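Local coordinates for putative sugar binding protein (Bacteroides vulgatus ATCC 8482, PDB 3KEZ) that probably binds sugars at the bacterial outer membrane as a SusD-family protein, and carries a bound calcium ion, at residues A[212-216]-A[346-351]; A[199-203]-A[218-222]. One frame throughout, in Å; residues are numbered along the deposited sequence.

Both contacts use helix 212-229: its first turn packs on the end of helix 337-350 in contact 1, and its second and third turns pack on helix 195-209 in contact 2. Their centres are 11 Å apart, and they touch where Ala215 O meets Ser203 CB at 3.4 Å. Helix 337-350 serves both, since Asn343 and Ala344 on it reach Ala219 and Asn343 ND2 hydrogen-bonds Ser203 OG; the three helices pack against one another. Contact 2 is buried and contact 1 partly so; their centres lie about 14 Å and 20 Å from the centre of the chain. Both lie away from the calcium site formed by Asn261, Gln322, Glu325, Asp329 and Asn331.

Contact 1: residues A[212-216]-A[346-351]; sequences YNEAL and EAAVQT
The Tyr212 ring carries Gln350 CB over the middle of one face, a CH-pi contact 3.5 Å from the ring centroid and 11° off its normal. Gln350 CG follows along the same ring toward CE1, and a bend at chi2 turns the amide toward the phenol end, its plane 52° from the ring. At the ring edge, near its plane, lies Glu346 OE2, 4.3 Å from Tyr212 CE1. One water joins the three polar ends: it accepts from Tyr212 OH at 2.9 Å and from Gln350 NE2, and donates to Glu346 OE2, which also forms a salt bridge with Arg404. The axes, 145° and 8.4 Å apart, show near-antiparallel packing of two helices distant in sequence, consistent with the TPR-like helical part of a SusD-family protein. Ala347 fits at the close approach: its CB lies 3.4 Å from Tyr212 O and 3.6 Å from Leu216 CB. A leucine in place of Tyr212 would probably leave the water without its phenol donor and Gln350 CB without a ring face to lie on. Just past the helix end, Thr351 OG1 donates to Ala347 O at 2.8 Å, while Thr351 CG2 packs against Tyr212 CB and sits 3.2 Å from Asn213 OD1.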
ATOM      1  N   TYR A 212       9.418  10.864  13.099  1.00 10.91           N
ATOM      2  CA  TYR A 212      10.552  10.510  12.260  1.00 13.00           C
ATOM      3  C   TYR A 212      11.595   9.669  12.924  1.00 10.91           C
ATOM      4  O   TYR A 212      12.146   8.789  12.274  1.00 11.20           O
ATOM      5  CB  TYR A 212      11.181  11.750  11.661  1.00 11.34           C
ATOM      6  CG  TYR A 212      10.193  12.423  10.782  1.00 11.13           C
ATOM      7  CD1 TYR A 212       9.758  11.812   9.606  1.00 16.42           C
ATOM      8  CD2 TYR A 212       9.657  13.652  11.122  1.00 16.50           C
ATOM      9  CE1 TYR A 212       8.841  12.402   8.811  1.00 11.02           C
ATOM     10  CE2 TYR A 212       8.731  14.262  10.312  1.00 11.95           C
ATOM     11  CZ  TYR A 212       8.329  13.640   9.167  1.00 18.00           C
ATOM     12  OH  TYR A 212       7.367  14.239   8.402  1.00 12.30           O
ATOM     13  N   ASN A 213      11.880   9.927  14.200  1.00 10.44           N
ATOM     14  CA  ASN A 213      12.806   9.035  14.931  1.00  9.84           C
ATOM     15  C   ASN A 213      12.349   7.588  14.957  1.00  8.84           C
ATOM     16  O   ASN A 213      13.154   6.671  14.796  1.00  9.96           O
ATOM     17  CB  ASN A 213      13.033   9.503  16.348  1.00 10.54           C
ATOM     18  CG  ASN A 213      13.619  10.890  16.417  1.00 14.18           C
ATOM     19  OD1 ASN A 213      14.562  11.233  15.681  1.00 17.20           O
ATOM     20  ND2 ASN A 213      13.090  11.690  17.327  1.00 20.17           N
ATOM     21  N   GLU A 214      11.067   7.390  15.237  1.00  8.48           N
ATOM     22  CA  GLU A 214      10.475   6.071  15.312  1.00 11.40           C
ATOM     23  C   GLU A 214      10.372   5.467  13.886  1.00 14.69           C
ATOM     24  O   GLU A 214      10.630   4.266  13.694  1.00 14.92           O
ATOM     25  CB  GLU A 214       9.082   6.180  15.962  1.00 12.94           C
ATOM     26  CG  GLU A 214       9.108   6.614  17.442  1.00 16.74           C
ATOM     27  CD  GLU A 214       9.150   8.145  17.690  1.00 19.72           C
ATOM     28  OE1 GLU A 214       9.290   8.987  16.746  1.00 21.87           O
ATOM     29  OE2 GLU A 214       9.063   8.523  18.885  1.00 32.20           O
ATOM     30  N   ALA A 215      10.004   6.284  12.894  1.00 10.96           N
ATOM     31  CA  ALA A 215      10.033   5.828  11.507  1.00 10.78           C
ATOM     32  C   ALA A 215      11.443   5.276  11.166  1.00 11.73           C
ATOM     33  O   ALA A 215      11.576   4.198  10.594  1.00  9.23           O
ATOM     34  CB  ALA A 215       9.688   6.916  10.563  1.00 10.37           C
ATOM     35  N   LEU A 216      12.481   6.028  11.534  1.00 10.55           N
ATOM     36  CA  LEU A 216      13.845   5.675  11.163  1.00  9.55           C
ATOM     37  C   LEU A 216      14.290   4.399  11.813  1.00 11.88           C
ATOM     38  O   LEU A 216      14.854   3.507  11.149  1.00 12.08           O
ATOM     39  CB  LEU A 216      14.812   6.769  11.553  1.00 11.33           C
ATOM     40  CG  LEU A 216      16.277   6.512  11.167  1.00  7.01           C
ATOM     41  CD1 LEU A 216      16.457   6.373   9.650  1.00  8.60           C
ATOM     42  CD2 LEU A 216      17.148   7.680  11.685  1.00  7.91           C
ATOM     43  N   GLU A 346      13.908   9.014   4.008  1.00 11.33           N
ATOM     44  CA  GLU A 346      13.029  10.112   4.377  1.00 13.39           C
ATOM     45  C   GLU A 346      13.173  10.503   5.861  1.00 10.74           C
ATOM     46  O   GLU A 346      13.391  11.671   6.188  1.00  8.42           O
ATOM     47  CB  GLU A 346      11.571   9.792   4.029  1.00 12.70           C
ATOM     48  CG  GLU A 346      10.622  10.928   4.377  1.00 11.99           C
ATOM     49  CD  GLU A 346       9.145  10.668   4.008  1.00 12.25           C
ATOM     50  OE1 GLU A 346       8.837   9.875   3.095  1.00 12.19           O
ATOM     51  OE2 GLU A 346       8.277  11.288   4.654  1.00 11.84           O
ATOM     52  N   ALA A 347      13.126   9.508   6.740  1.00 12.24           N
ATOM     53  CA  ALA A 347      13.248   9.753   8.179  1.00 12.43           C
ATOM     54  C   ALA A 347      14.631  10.320   8.539  1.00 11.36           C
ATOM     55  O   ALA A 347      14.734  11.146   9.436  1.00 14.14           O
ATOM     56  CB  ALA A 347      12.973   8.470   8.972  1.00  8.44           C
ATOM     57  N   ALA A 348      15.682   9.878   7.842  1.00  8.16           N
ATOM     58  CA  ALA A 348      17.018  10.439   8.022  1.00  7.98           C
ATOM     59  C   ALA A 348      17.042  11.934   7.661  1.00  9.25           C
ATOM     60  O   ALA A 348      17.583  12.759   8.429  1.00 10.77           O
ATOM     61  CB  ALA A 348      18.052   9.673   7.191  1.00  7.06           C
ATOM     62  N   VAL A 349      16.450  12.281   6.524  1.00  6.85           N
ATOM     63  CA  VAL A 349      16.390  13.681   6.093  1.00  7.98           C
ATOM     64  C   VAL A 349      15.660  14.483   7.147  1.00  8.78           C
ATOM     65  O   VAL A 349      16.140  15.530   7.606  1.00 10.77           O
ATOM     66  CB  VAL A 349      15.653  13.831   4.755  1.00  8.01           C
ATOM     67  CG1 VAL A 349      15.287  15.361   4.506  1.00 10.90           C
ATOM     68  CG2 VAL A 349      16.538  13.281   3.624  1.00  8.67           C
ATOM     69  N   GLN A 350      14.504  13.970   7.565  1.00  9.70           N
ATOM     70  CA  GLN A 350      13.641  14.689   8.476  1.00 10.88           C
ATOM     71  C   GLN A 350      14.216  14.794   9.894  1.00 13.31           C
ATOM     72  O   GLN A 350      13.807  15.662  10.637  1.00 16.22           O
ATOM     73  CB  GLN A 350      12.219  14.132   8.444  1.00 11.19           C
ATOM     74  CG  GLN A 350      11.546  14.240   7.112  1.00 13.82           C
ATOM     75  CD  GLN A 350      11.056  15.662   6.794  1.00 17.19           C
ATOM     76  OE1 GLN A 350      11.809  16.610   6.875  1.00 25.25           O
ATOM     77  NE2 GLN A 350       9.803  15.791   6.443  1.00 15.18           N
ATOM     78  N   THR A 351      15.205  13.965  10.249  1.00 12.96           N
ATOM     79  CA  THR A 351      15.896  14.085  11.532  1.00 13.14           C
ATOM     80  C   THR A 351      17.289  14.721  11.416  1.00 12.43           C
ATOM     81  O   THR A 351      18.031  14.789  12.383  1.00 11.66           O
ATOM     82  CB  THR A 351      16.015  12.722  12.206  1.00 14.27           C
ATOM     83  OG1 THR A 351      16.667  11.804  11.333  1.00 14.70           O
ATOM     84  CG2 THR A 351      14.616  12.165  12.576  1.00 11.53           C
TER
HETATM   85  O   HOH W   1       7.952  13.575   5.689  1.00 11.07           O

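Contact 2: residues A[199-203]-A[218-222]; sequences MTLLS and MAENA
Met199 and Met218, both selenomethionines, cross at about a right angle, Met199 CG 4.1 Å from Met218 SE. They belong to an antiparallel helical hairpin, helices 195-209 and 212-229 joined by a short turn, consistent with the TPR-like helical part of SusD-family proteins; the axes run 159° apart at 8.1 Å. Met199, its chain extended beyond CG, reaches across the partner helix, bringing SE beside the Asn221 backbone and 4.0 Å from Asn221 CB. Met218 instead bends at chi2 (-67°), which turns SE and CE onto the Leu202 branch, Met218 CE being 4.0 Å from Leu202 CD2. Small residues meet at the closer points: Ala222 CB meets Met199 CB at 3.8 Å, and Ser203 CB lies 3.6 Å from Ala219 N. Further out, Leu177 of helix 166-183 packs on Leu202, and Lys178 of that helix touches Met218. From helix 337-350, Ala340 touches Thr200 and Ala344 touches Ala219. Two hydroxyls at the interface are satisfied within the chain. Thr200 OG1, 3.5 Å from Ala222 CB, bonds Trp196 O. Ser203 OG, also bonded to Asn343 ND2, donates to Thr200 O at 2.7 Å, tilted 15° from that carbonyl's plane.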
HETATM    1  N   MSE A 199       7.273  -4.316  10.283  1.00 10.45           N
HETATM    2  CA  MSE A 199       8.164  -3.203  10.652  1.00 10.94           C
HETATM    3  C   MSE A 199       8.218  -2.141   9.535  1.00 10.01           C
HETATM    4  O   MSE A 199       8.257  -0.942   9.794  1.00 10.39           O
HETATM    5  CB  MSE A 199       9.565  -3.685  10.963  1.00 11.66           C
HETATM    6  CG  MSE A 199       9.731  -4.393  12.215  1.00 16.51           C
HETATM    7 SE   MSE A 199      11.631  -4.634  12.589  0.75 12.24          SE
HETATM    8  CE  MSE A 199      11.467  -5.501  14.344  1.00 14.50           C
ATOM      9  N   THR A 200       8.248  -2.588   8.287  1.00 11.19           N
ATOM     10  CA  THR A 200       8.274  -1.660   7.154  1.00 10.37           C
ATOM     11  C   THR A 200       6.990  -0.847   7.111  1.00  7.89           C
ATOM     12  O   THR A 200       7.047   0.372   7.012  1.00 12.08           O
ATOM     13  CB  THR A 200       8.500  -2.391   5.828  1.00 11.16           C
ATOM     14  OG1 THR A 200       9.746  -3.071   5.885  1.00  9.46           O
ATOM     15  CG2 THR A 200       8.511  -1.449   4.660  1.00  7.99           C
ATOM     16  N   LEU A 201       5.839  -1.500   7.271  1.00  7.58           N
ATOM     17  CA  LEU A 201       4.530  -0.777   7.271  1.00 10.44           C
ATOM     18  C   LEU A 201       4.525   0.190   8.451  1.00 10.93           C
ATOM     19  O   LEU A 201       4.191   1.351   8.289  1.00  9.33           O
ATOM     20  CB  LEU A 201       3.339  -1.713   7.363  1.00  7.15           C
ATOM     21  CG  LEU A 201       1.925  -1.131   7.352  1.00 12.12           C
ATOM     22  CD1 LEU A 201       1.773  -0.125   6.198  1.00  8.88           C
ATOM     23  CD2 LEU A 201       0.863  -2.244   7.263  1.00  8.70           C
ATOM     24  N   LEU A 202       4.986  -0.278   9.612  1.00  8.47           N
ATOM     25  CA  LEU A 202       4.951   0.562  10.807  1.00 10.01           C
ATOM     26  C   LEU A 202       5.825   1.823  10.581  1.00  9.67           C
ATOM     27  O   LEU A 202       5.414   2.912  10.966  1.00  8.62           O
ATOM     28  CB  LEU A 202       5.379  -0.202  12.062  1.00 12.30           C
ATOM     29  CG  LEU A 202       5.454   0.639  13.347  1.00  9.78           C
ATOM     30  CD1 LEU A 202       4.182   1.506  13.544  1.00  8.76           C
ATOM     31  CD2 LEU A 202       5.705  -0.251  14.547  1.00 10.63           C
ATOM     32  N   SER A 203       6.974   1.659   9.919  1.00  9.18           N
ATOM     33  CA  SER A 203       7.804   2.803   9.550  1.00  9.72           C
ATOM     34  C   SER A 203       7.082   3.798   8.666  1.00  9.89           C
ATOM     35  O   SER A 203       7.222   4.994   8.833  1.00  9.12           O
ATOM     36  CB  SER A 203       9.174   2.376   8.924  1.00 11.85           C
ATOM     37  OG  SER A 203       9.074   2.005   7.552  1.00 10.82           O
HETATM   38  N   MSE A 218      12.453   1.957  12.946  1.00 11.42           N
HETATM   39  CA  MSE A 218      11.739   0.771  12.431  1.00 12.57           C
HETATM   40  C   MSE A 218      12.216   0.404  10.998  1.00 11.52           C
HETATM   41  O   MSE A 218      12.350  -0.791  10.692  1.00  9.90           O
HETATM   42  CB  MSE A 218      10.217   0.942  12.439  1.00  8.19           C
HETATM   43  CG  MSE A 218       9.554   0.814  13.771  1.00 13.89           C
HETATM   44 SE   MSE A 218       9.681  -1.013  14.450  0.75 12.20          SE
HETATM   45  CE  MSE A 218       9.254  -0.580  16.276  1.00 17.05           C
ATOM     46  N   ALA A 219      12.445   1.405  10.136  1.00 10.73           N
ATOM     47  CA  ALA A 219      12.928   1.127   8.764  1.00 10.42           C
ATOM     48  C   ALA A 219      14.312   0.494   8.778  1.00  9.27           C
ATOM     49  O   ALA A 219      14.566  -0.523   8.082  1.00 10.86           O
ATOM     50  CB  ALA A 219      12.899   2.390   7.907  1.00  7.81           C
ATOM     51  N   GLU A 220      15.198   1.029   9.619  1.00 11.55           N
ATOM     52  CA  GLU A 220      16.543   0.510   9.718  1.00 10.99           C
ATOM     53  C   GLU A 220      16.553  -0.926  10.248  1.00 14.97           C
ATOM     54  O   GLU A 220      17.318  -1.741   9.772  1.00 13.86           O
ATOM     55  CB  GLU A 220      17.451   1.396  10.601  1.00 13.97           C
ATOM     56  CG  GLU A 220      17.798   2.705   9.947  1.00 10.54           C
ATOM     57  CD  GLU A 220      19.029   3.400  10.586  1.00 15.15           C
ATOM     58  OE1 GLU A 220      18.855   4.120  11.587  1.00  9.45           O
ATOM     59  OE2 GLU A 220      20.149   3.286  10.038  1.00 12.71           O
ATOM     60  N   ASN A 221      15.726  -1.216  11.240  1.00 12.64           N
ATOM     61  CA  ASN A 221      15.659  -2.570  11.797  1.00 12.99           C
ATOM     62  C   ASN A 221      14.976  -3.539  10.835  1.00 11.29           C
ATOM     63  O   ASN A 221      15.372  -4.701  10.749  1.00  9.59           O
ATOM     64  CB  ASN A 221      14.972  -2.553  13.172  1.00  9.85           C
ATOM     65  CG  ASN A 221      15.847  -1.898  14.245  1.00 14.68           C
ATOM     66  OD1 ASN A 221      17.074  -1.993  14.209  1.00 24.51           O
ATOM     67  ND2 ASN A 221      15.221  -1.287  15.210  1.00 23.04           N
ATOM     68  N   ALA A 222      13.993  -3.046  10.080  1.00  9.44           N
ATOM     69  CA  ALA A 222      13.324  -3.868   9.056  1.00  9.33           C
ATOM     70  C   ALA A 222      14.359  -4.348   8.039  1.00  9.38           C
ATOM     71  O   ALA A 222      14.359  -5.529   7.628  1.00 11.22           O
ATOM     72  CB  ALA A 222      12.247  -3.095   8.350  1.00  5.07           C
TER